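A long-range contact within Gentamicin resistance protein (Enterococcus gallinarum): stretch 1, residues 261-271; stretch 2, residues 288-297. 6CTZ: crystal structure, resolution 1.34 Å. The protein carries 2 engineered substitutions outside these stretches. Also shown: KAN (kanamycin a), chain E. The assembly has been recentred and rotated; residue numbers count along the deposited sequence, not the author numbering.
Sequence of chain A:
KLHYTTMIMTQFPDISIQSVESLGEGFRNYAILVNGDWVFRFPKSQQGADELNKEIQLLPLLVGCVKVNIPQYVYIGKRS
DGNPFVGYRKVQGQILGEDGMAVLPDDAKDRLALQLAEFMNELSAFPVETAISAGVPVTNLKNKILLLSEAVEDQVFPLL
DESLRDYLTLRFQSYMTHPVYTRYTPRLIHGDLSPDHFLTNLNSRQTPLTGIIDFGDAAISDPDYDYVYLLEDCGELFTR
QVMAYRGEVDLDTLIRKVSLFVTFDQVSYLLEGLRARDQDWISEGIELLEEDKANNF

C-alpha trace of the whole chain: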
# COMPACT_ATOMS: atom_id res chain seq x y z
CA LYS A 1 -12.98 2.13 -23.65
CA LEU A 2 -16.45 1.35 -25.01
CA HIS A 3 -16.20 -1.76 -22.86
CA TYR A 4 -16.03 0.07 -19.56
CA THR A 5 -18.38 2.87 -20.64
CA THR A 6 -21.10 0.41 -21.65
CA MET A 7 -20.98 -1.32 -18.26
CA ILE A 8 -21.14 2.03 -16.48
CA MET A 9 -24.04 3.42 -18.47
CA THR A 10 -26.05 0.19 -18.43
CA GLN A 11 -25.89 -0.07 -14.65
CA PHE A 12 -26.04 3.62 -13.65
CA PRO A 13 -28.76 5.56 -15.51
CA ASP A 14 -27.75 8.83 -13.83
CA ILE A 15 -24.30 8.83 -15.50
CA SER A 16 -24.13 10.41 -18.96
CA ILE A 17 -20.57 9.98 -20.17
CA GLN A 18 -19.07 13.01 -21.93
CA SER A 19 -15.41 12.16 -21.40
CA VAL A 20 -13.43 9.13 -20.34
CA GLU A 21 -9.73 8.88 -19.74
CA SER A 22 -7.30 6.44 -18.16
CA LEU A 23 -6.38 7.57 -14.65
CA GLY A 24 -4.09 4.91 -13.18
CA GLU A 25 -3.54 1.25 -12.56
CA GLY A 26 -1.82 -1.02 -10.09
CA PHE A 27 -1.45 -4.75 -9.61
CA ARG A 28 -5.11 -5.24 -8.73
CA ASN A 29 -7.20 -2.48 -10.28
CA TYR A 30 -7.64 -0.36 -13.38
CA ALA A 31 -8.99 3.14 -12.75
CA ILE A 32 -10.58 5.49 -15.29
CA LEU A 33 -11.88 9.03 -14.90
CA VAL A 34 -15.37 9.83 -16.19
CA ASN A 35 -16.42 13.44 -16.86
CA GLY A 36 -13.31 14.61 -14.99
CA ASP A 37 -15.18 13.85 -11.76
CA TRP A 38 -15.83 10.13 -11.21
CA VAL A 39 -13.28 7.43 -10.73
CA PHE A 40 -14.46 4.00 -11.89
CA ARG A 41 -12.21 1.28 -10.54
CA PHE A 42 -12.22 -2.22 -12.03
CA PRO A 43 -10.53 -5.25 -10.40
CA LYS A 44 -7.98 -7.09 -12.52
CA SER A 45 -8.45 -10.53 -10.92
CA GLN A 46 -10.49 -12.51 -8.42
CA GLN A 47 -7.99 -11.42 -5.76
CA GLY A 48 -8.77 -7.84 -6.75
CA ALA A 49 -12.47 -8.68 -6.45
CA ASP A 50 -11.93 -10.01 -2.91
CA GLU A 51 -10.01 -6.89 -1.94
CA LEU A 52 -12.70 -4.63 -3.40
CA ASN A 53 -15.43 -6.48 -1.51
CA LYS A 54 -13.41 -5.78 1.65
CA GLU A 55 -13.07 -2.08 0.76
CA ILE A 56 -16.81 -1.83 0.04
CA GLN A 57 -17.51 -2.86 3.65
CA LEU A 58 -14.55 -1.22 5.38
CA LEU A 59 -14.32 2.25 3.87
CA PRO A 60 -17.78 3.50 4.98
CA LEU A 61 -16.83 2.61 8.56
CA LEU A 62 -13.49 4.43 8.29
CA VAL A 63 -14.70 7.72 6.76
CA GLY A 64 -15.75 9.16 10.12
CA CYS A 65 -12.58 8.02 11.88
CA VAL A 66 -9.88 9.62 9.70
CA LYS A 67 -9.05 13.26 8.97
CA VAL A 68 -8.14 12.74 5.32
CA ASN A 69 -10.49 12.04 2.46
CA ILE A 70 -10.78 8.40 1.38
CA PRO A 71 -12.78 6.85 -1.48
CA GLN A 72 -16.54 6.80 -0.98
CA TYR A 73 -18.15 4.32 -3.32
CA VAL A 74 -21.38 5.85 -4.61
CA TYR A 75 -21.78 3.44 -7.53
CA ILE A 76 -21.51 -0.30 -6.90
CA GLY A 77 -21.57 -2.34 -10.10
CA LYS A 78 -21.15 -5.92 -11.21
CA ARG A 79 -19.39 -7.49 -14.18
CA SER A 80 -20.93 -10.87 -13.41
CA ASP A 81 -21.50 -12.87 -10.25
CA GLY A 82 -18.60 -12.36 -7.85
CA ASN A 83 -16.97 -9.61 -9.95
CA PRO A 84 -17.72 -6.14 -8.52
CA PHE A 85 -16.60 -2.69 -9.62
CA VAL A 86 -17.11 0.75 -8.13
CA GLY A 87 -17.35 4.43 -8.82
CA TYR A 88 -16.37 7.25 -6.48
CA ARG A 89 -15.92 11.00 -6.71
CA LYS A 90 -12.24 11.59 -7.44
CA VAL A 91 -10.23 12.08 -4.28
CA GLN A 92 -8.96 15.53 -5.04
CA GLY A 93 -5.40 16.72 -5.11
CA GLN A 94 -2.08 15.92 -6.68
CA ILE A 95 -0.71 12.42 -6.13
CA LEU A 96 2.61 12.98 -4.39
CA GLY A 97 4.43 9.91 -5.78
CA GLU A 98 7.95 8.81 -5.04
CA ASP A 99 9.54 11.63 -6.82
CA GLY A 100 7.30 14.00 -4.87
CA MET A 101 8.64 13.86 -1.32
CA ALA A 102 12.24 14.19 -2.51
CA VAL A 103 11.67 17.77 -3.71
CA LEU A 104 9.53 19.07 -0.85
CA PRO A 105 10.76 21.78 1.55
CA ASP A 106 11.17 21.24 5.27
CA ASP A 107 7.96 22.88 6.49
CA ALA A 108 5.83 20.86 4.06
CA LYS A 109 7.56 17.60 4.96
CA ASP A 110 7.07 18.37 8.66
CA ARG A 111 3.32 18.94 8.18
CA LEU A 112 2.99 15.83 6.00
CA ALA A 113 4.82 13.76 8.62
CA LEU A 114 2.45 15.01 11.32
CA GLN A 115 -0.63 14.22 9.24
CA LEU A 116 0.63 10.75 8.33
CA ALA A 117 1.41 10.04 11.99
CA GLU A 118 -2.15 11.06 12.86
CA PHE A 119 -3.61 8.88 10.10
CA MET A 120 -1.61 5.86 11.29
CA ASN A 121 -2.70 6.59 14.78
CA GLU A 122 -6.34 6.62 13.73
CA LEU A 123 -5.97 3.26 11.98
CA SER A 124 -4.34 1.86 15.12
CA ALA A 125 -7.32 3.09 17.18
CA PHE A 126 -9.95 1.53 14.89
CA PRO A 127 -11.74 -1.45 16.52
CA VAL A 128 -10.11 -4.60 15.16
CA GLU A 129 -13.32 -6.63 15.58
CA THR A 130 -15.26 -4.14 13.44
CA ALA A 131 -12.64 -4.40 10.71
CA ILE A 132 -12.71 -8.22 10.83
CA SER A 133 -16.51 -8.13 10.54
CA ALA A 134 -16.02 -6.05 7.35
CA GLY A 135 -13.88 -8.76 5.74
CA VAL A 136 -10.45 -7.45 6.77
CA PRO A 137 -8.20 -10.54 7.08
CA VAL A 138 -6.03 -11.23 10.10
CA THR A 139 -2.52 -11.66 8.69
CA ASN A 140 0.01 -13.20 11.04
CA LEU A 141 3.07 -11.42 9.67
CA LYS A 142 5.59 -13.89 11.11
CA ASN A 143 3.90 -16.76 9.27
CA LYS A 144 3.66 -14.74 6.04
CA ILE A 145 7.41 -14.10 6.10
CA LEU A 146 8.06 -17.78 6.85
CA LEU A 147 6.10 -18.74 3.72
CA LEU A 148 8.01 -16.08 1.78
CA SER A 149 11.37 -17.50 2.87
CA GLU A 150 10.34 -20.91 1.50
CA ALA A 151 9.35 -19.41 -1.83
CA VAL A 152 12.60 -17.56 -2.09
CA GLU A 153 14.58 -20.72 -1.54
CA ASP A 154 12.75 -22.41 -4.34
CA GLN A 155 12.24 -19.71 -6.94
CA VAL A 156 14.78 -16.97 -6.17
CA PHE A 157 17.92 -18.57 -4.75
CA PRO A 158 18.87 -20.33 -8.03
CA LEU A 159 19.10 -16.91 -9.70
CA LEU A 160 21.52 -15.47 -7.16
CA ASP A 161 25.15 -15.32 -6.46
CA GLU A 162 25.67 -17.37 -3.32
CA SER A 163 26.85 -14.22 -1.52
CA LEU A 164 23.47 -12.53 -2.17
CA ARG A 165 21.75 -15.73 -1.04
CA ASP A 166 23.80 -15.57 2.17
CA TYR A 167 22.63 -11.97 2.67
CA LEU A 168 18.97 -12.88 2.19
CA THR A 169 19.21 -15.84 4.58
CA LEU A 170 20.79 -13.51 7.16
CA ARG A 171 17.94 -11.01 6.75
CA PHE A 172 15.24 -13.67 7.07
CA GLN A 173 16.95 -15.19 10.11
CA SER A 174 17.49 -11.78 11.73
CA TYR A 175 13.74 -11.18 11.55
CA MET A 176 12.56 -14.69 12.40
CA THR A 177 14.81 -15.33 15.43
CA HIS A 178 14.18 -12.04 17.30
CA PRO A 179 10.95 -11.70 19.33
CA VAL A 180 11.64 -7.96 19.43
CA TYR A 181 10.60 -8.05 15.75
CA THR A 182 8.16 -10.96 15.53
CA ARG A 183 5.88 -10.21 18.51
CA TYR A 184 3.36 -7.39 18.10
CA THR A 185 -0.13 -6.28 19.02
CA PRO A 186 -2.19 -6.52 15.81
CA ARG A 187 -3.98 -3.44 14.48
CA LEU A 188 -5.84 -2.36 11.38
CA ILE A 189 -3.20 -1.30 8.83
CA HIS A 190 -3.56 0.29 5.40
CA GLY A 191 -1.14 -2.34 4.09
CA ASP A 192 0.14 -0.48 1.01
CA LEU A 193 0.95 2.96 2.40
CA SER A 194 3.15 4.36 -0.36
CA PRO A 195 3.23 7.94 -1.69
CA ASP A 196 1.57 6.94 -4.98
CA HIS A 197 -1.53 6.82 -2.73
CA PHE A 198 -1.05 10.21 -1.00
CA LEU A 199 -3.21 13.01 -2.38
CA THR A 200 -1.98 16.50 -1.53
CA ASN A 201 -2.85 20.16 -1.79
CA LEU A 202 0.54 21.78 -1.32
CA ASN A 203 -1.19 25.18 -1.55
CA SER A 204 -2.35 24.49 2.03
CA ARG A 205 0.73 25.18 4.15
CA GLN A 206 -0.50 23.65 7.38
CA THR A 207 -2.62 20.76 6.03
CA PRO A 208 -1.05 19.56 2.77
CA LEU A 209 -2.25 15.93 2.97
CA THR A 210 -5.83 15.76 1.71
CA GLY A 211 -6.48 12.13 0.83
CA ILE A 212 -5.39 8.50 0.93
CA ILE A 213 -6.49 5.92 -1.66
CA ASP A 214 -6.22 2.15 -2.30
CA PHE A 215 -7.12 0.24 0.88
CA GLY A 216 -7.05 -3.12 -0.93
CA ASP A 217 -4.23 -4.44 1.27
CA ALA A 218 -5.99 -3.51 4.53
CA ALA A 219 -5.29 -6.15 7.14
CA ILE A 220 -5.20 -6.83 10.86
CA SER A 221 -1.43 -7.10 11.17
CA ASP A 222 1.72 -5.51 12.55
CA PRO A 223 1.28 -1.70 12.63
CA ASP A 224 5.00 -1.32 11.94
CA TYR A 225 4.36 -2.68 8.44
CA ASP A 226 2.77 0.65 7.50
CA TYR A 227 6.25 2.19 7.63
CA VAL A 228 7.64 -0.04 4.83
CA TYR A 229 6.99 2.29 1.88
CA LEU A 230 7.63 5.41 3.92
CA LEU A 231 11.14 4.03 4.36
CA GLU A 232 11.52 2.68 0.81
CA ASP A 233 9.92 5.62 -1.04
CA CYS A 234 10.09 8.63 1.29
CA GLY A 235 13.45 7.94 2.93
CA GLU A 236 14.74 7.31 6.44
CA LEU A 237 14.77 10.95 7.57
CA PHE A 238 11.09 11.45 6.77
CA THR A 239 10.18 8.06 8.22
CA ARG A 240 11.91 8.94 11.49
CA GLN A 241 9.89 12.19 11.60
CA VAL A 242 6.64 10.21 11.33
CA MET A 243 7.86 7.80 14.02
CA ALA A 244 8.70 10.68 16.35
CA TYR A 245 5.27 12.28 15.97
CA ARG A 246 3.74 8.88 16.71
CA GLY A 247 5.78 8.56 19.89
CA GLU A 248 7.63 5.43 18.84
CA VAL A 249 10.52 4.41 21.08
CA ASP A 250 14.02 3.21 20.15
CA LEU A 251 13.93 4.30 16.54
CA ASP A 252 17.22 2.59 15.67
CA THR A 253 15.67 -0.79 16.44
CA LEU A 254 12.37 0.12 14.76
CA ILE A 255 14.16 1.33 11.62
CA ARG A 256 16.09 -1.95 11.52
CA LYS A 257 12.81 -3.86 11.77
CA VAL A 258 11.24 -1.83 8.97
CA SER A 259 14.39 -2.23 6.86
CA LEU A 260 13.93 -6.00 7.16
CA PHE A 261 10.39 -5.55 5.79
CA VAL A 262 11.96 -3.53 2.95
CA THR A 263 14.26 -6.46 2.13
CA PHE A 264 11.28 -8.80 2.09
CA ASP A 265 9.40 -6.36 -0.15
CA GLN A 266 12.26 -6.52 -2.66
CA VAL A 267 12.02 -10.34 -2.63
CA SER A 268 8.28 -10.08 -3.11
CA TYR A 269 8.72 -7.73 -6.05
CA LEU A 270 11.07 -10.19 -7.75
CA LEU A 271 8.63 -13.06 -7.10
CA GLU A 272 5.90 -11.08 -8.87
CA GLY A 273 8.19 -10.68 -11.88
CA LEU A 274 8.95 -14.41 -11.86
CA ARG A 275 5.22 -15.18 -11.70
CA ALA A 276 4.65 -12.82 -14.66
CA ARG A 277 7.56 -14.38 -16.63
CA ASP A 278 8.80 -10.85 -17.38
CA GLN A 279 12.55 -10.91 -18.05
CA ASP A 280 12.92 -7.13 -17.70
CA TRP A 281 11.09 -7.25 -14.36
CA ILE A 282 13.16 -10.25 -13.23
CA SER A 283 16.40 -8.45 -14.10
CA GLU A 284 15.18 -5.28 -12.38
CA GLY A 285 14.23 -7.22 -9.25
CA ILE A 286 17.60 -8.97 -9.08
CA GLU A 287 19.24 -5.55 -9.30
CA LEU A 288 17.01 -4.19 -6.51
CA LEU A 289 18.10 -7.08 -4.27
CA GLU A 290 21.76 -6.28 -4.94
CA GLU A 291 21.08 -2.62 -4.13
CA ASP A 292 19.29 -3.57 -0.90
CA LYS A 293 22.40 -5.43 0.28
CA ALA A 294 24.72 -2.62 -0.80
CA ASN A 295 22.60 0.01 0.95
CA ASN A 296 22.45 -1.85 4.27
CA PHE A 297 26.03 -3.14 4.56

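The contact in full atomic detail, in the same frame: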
# COMPACT_ATOMS: atom_id res chain seq x y z
N PHE A 261 11.57 -5.53 6.66
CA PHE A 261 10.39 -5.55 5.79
C PHE A 261 10.72 -5.05 4.39
O PHE A 261 10.18 -5.55 3.41
CB PHE A 261 9.27 -4.67 6.37
CG PHE A 261 8.68 -5.17 7.67
CD1 PHE A 261 8.74 -6.51 8.02
CD2 PHE A 261 8.03 -4.29 8.52
CE1 PHE A 261 8.17 -6.95 9.21
CE2 PHE A 261 7.48 -4.72 9.70
CZ PHE A 261 7.54 -6.05 10.05
N VAL A 262 11.58 -4.03 4.28
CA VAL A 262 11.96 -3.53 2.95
C VAL A 262 12.68 -4.61 2.16
O VAL A 262 12.42 -4.79 0.96
CB VAL A 262 12.78 -2.23 3.05
CG1 VAL A 262 13.33 -1.84 1.69
CG2 VAL A 262 11.92 -1.09 3.59
N THR A 263 13.62 -5.33 2.80
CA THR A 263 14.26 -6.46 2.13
C THR A 263 13.22 -7.45 1.63
O THR A 263 13.27 -7.90 0.47
CB THR A 263 15.24 -7.16 3.07
OG1 THR A 263 16.25 -6.24 3.52
CG2 THR A 263 15.91 -8.37 2.36
N PHE A 264 12.27 -7.81 2.49
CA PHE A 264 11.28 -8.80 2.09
C PHE A 264 10.40 -8.27 0.97
O PHE A 264 9.98 -9.03 0.09
CB PHE A 264 10.45 -9.23 3.30
CG PHE A 264 11.28 -9.71 4.47
CD1 PHE A 264 12.53 -10.30 4.26
CD2 PHE A 264 10.83 -9.55 5.77
CE1 PHE A 264 13.30 -10.72 5.34
CE2 PHE A 264 11.60 -9.96 6.85
CZ PHE A 264 12.83 -10.56 6.63
N ASP A 265 10.13 -6.96 0.96
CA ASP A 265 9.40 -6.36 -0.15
C ASP A 265 10.15 -6.52 -1.47
O ASP A 265 9.55 -6.80 -2.51
CB ASP A 265 9.11 -4.89 0.13
CG ASP A 265 8.35 -4.23 -1.00
OD1 ASP A 265 7.22 -4.66 -1.29
OD2 ASP A 265 8.89 -3.29 -1.62
N GLN A 266 11.47 -6.36 -1.46
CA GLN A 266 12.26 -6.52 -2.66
C GLN A 266 12.16 -7.96 -3.15
O GLN A 266 12.04 -8.17 -4.31
CB GLN A 266 13.69 -6.05 -2.47
CG GLN A 266 13.88 -4.61 -2.10
CD GLN A 266 13.13 -3.62 -2.96
OE1 GLN A 266 11.97 -3.73 -3.15
NE2 GLN A 266 13.77 -2.67 -3.45
N VAL A 267 12.18 -8.94 -2.27
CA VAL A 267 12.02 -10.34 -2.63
C VAL A 267 10.64 -10.53 -3.24
O VAL A 267 10.52 -11.16 -4.25
CB VAL A 267 12.13 -11.23 -1.38
CG1 VAL A 267 11.63 -12.63 -1.61
CG2 VAL A 267 13.54 -11.24 -0.91
N SER A 268 9.62 -9.98 -2.63
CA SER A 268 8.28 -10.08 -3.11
C SER A 268 8.12 -9.49 -4.50
O SER A 268 7.44 -10.04 -5.31
CB SER A 268 7.31 -9.37 -2.19
OG SER A 268 7.13 -10.06 -1.00
N TYR A 269 8.77 -8.38 -4.75
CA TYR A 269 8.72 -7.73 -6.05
C TYR A 269 9.33 -8.63 -7.12
O TYR A 269 8.77 -8.77 -8.21
CB TYR A 269 9.46 -6.40 -5.97
CG TYR A 269 9.37 -5.56 -7.22
CD1 TYR A 269 8.17 -4.98 -7.60
CD2 TYR A 269 10.50 -5.33 -8.00
CE1 TYR A 269 8.09 -4.20 -8.74
CE2 TYR A 269 10.42 -4.54 -9.14
CZ TYR A 269 9.22 -3.98 -9.50
OH TYR A 269 9.15 -3.20 -10.64
N LEU A 270 10.47 -9.25 -6.82
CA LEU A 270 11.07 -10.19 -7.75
C LEU A 270 10.15 -11.39 -7.99
O LEU A 270 10.00 -11.84 -9.13
CB LEU A 270 12.43 -10.65 -7.23
CG LEU A 270 13.13 -11.73 -8.06
CD1 LEU A 270 13.27 -11.28 -9.51
CD2 LEU A 270 14.47 -12.04 -7.45
N LEU A 271 9.53 -11.91 -6.93
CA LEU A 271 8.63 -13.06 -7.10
C LEU A 271 7.47 -12.73 -8.03
O LEU A 271 7.01 -13.58 -8.80
CB LEU A 271 8.13 -13.54 -5.74
CG LEU A 271 9.10 -14.45 -5.00
CD1 LEU A 271 8.61 -14.67 -3.59
CD2 LEU A 271 9.23 -15.78 -5.73
N LEU A 288 17.49 -4.81 -7.74
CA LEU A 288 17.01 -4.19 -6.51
C LEU A 288 17.49 -4.96 -5.28
O LEU A 288 17.77 -4.36 -4.24
CB LEU A 288 15.49 -4.09 -6.54
CG LEU A 288 14.95 -3.07 -7.53
CD1 LEU A 288 13.46 -3.24 -7.75
CD2 LEU A 288 15.27 -1.65 -7.05
N LEU A 289 17.57 -6.29 -5.38
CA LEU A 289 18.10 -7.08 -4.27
C LEU A 289 19.56 -6.76 -4.02
O LEU A 289 19.98 -6.61 -2.87
CB LEU A 289 17.92 -8.58 -4.56
CG LEU A 289 16.51 -9.16 -4.45
CD1 LEU A 289 16.53 -10.64 -4.79
CD2 LEU A 289 15.94 -8.93 -3.06
N GLU A 290 20.36 -6.66 -5.09
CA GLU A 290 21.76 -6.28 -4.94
C GLU A 290 21.89 -4.90 -4.31
O GLU A 290 22.75 -4.69 -3.44
CB GLU A 290 22.47 -6.33 -6.30
CG GLU A 290 22.47 -7.71 -6.94
CD GLU A 290 23.16 -7.72 -8.30
OE1 GLU A 290 24.13 -8.49 -8.47
OE2 GLU A 290 22.73 -6.97 -9.19
N GLU A 291 21.03 -3.96 -4.71
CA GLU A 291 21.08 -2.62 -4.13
C GLU A 291 20.66 -2.62 -2.66
O GLU A 291 21.21 -1.86 -1.86
CB GLU A 291 20.20 -1.67 -4.94
CG GLU A 291 20.65 -1.52 -6.38
CD GLU A 291 19.84 -0.50 -7.15
OE1 GLU A 291 20.36 0.03 -8.16
OE2 GLU A 291 18.69 -0.22 -6.75
N ASP A 292 19.69 -3.46 -2.30
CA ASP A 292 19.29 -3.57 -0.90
C ASP A 292 20.47 -3.99 -0.03
O ASP A 292 20.72 -3.40 1.04
CB ASP A 292 18.15 -4.58 -0.77
CG ASP A 292 17.49 -4.55 0.60
OD1 ASP A 292 16.71 -3.62 0.86
OD2 ASP A 292 17.73 -5.48 1.40
N LYS A 293 21.23 -5.00 -0.47
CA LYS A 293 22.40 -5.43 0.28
C LYS A 293 23.45 -4.33 0.35
O LYS A 293 24.02 -4.07 1.42
CB LYS A 293 22.98 -6.70 -0.35
CG LYS A 293 24.27 -7.19 0.29
CD LYS A 293 24.75 -8.47 -0.36
CE LYS A 293 25.98 -9.04 0.33
NZ LYS A 293 27.19 -8.19 0.15
N ALA A 294 23.71 -3.67 -0.78
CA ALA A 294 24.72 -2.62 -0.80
C ALA A 294 24.33 -1.44 0.09
O ALA A 294 25.19 -0.83 0.73
CB ALA A 294 24.97 -2.16 -2.24
N ASN A 295 23.04 -1.12 0.14
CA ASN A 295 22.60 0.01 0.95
C ASN A 295 22.70 -0.28 2.44
O ASN A 295 22.99 0.63 3.23
CB ASN A 295 21.17 0.41 0.59
CG ASN A 295 21.08 1.06 -0.78
OD1 ASN A 295 22.08 1.50 -1.34
ND2 ASN A 295 19.87 1.14 -1.32
N ASN A 296 22.46 -1.52 2.85
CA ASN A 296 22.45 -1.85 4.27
C ASN A 296 23.83 -2.16 4.84
O ASN A 296 24.10 -1.84 6.00
CB ASN A 296 21.49 -3.01 4.55
CG ASN A 296 20.03 -2.59 4.43
OD1 ASN A 296 19.66 -1.50 4.85
ND2 ASN A 296 19.22 -3.45 3.84
N PHE A 297 24.71 -2.78 4.06
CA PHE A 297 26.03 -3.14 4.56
C PHE A 297 27.16 -2.61 3.68
O PHE A 297 28.33 -2.86 3.95
CB PHE A 297 26.16 -4.66 4.69
CG PHE A 297 25.19 -5.25 5.68
CD1 PHE A 297 25.06 -4.70 6.94
CD2 PHE A 297 24.42 -6.35 5.34
CE1 PHE A 297 24.17 -5.23 7.85
CE2 PHE A 297 23.53 -6.89 6.24
CZ PHE A 297 23.40 -6.33 7.50
C1 KAN E . 8.52 -1.72 -6.06
C2 KAN E . 9.95 -2.09 -5.68
C3 KAN E . 10.83 -0.85 -5.74
C4 KAN E . 10.75 -0.31 -7.16
C5 KAN E . 9.31 0.02 -7.54
C6 KAN E . 9.21 0.48 -8.99
C7 KAN E . 4.21 -0.10 -3.43
C8 KAN E . 4.27 -1.24 -4.45
C9 KAN E . 5.72 -1.68 -4.66
C10 KAN E . 6.62 -0.51 -5.07
C11 KAN E . 6.49 0.64 -4.07
C12 KAN E . 5.04 1.08 -3.90
C13 KAN E . 2.97 -3.25 -4.84
C14 KAN E . 1.59 -3.73 -4.43
C15 KAN E . 1.70 -4.38 -3.04
C16 KAN E . 2.73 -5.50 -3.08
C17 KAN E . 4.05 -4.97 -3.60
C18 KAN E . 5.03 -6.11 -3.76
N1 KAN E . 7.81 0.72 -9.29
N2 KAN E . 7.29 1.79 -4.48
N3 KAN E . 2.82 0.29 -3.22
N4 KAN E . 0.42 -4.90 -2.57
O5 KAN E . 8.42 -1.08 -7.34
O6 KAN E . 9.96 -2.63 -4.35
O7 KAN E . 12.19 -1.17 -5.41
O8 KAN E . 11.55 0.87 -7.24
O9 KAN E . 8.00 -0.87 -5.03
O10 KAN E . 5.77 -2.67 -5.70
O11 KAN E . 3.47 -2.29 -3.91
O12 KAN E . 3.86 -4.37 -4.87
O13 KAN E . 0.71 -2.61 -4.45
O14 KAN E . 2.97 -6.04 -1.77
O15 KAN E . 6.28 -5.60 -4.25
O HOH W 1 16.52 -1.98 -3.31

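Two nearly antiparallel helices pack here through a small, mixed seam, in which leucine-centred apolar packing is joined by a buried polar pair, pinned at one end by a single direct hydrogen bond and bridged near the middle by a water, illustrating how a helix pair can combine apolar packing with a few well-placed polar groups. The axes run at 167° and approach to 9.6 Å, and the two stretches together bury 417 Å². Because the chain directions oppose, Thr263 lies across from Asp292 and Gln266 across from Leu289, one helical turn along.

The direct bond runs from Thr263 OG1 to Asp292 OD2, at 2.7 Å. The CA-to-CB bond of Thr263 points sideways, while the Asp292 CA-to-CB bond is directed toward the partner helix, with chi1 in t, so a carboxylate can reach the hydroxyl. Both residues are buried, and a carboxylate there needs hydrogen-bond donors; the threonine hydroxyl supplies one.

Leucines supply the apolar packing. The CA-to-CB bond of Leu289 points sideways, but the end of its side chain comes nearer: CD2 rests 3.7 Å from Gln266 CB and 4.0 Å from Val267 CG2, whereas CD1 meets Leu270 CD2 at 3.6 Å. A branched tip thus fills space between several neighbours. The CA-to-CB bond of Leu288 points toward stretch 1, and its CD1 lies 3.6 Å from Tyr269 CE2.

Gln266 shows why a long amide is useful at such a seam. Its aliphatic part packs on Leu289, while NE2 donates to a water at 2.8 Å, and that water in turn donates to Leu288 O, also at 2.8 Å. The same NE2 donates to kanamycin O7 at 2.9 Å, so one amide nitrogen serves both the helix pair and the bound drug. Tyr269 also meets both partners: kanamycin C1 lies over one ring face, and Leu288 CD1 touches the ring.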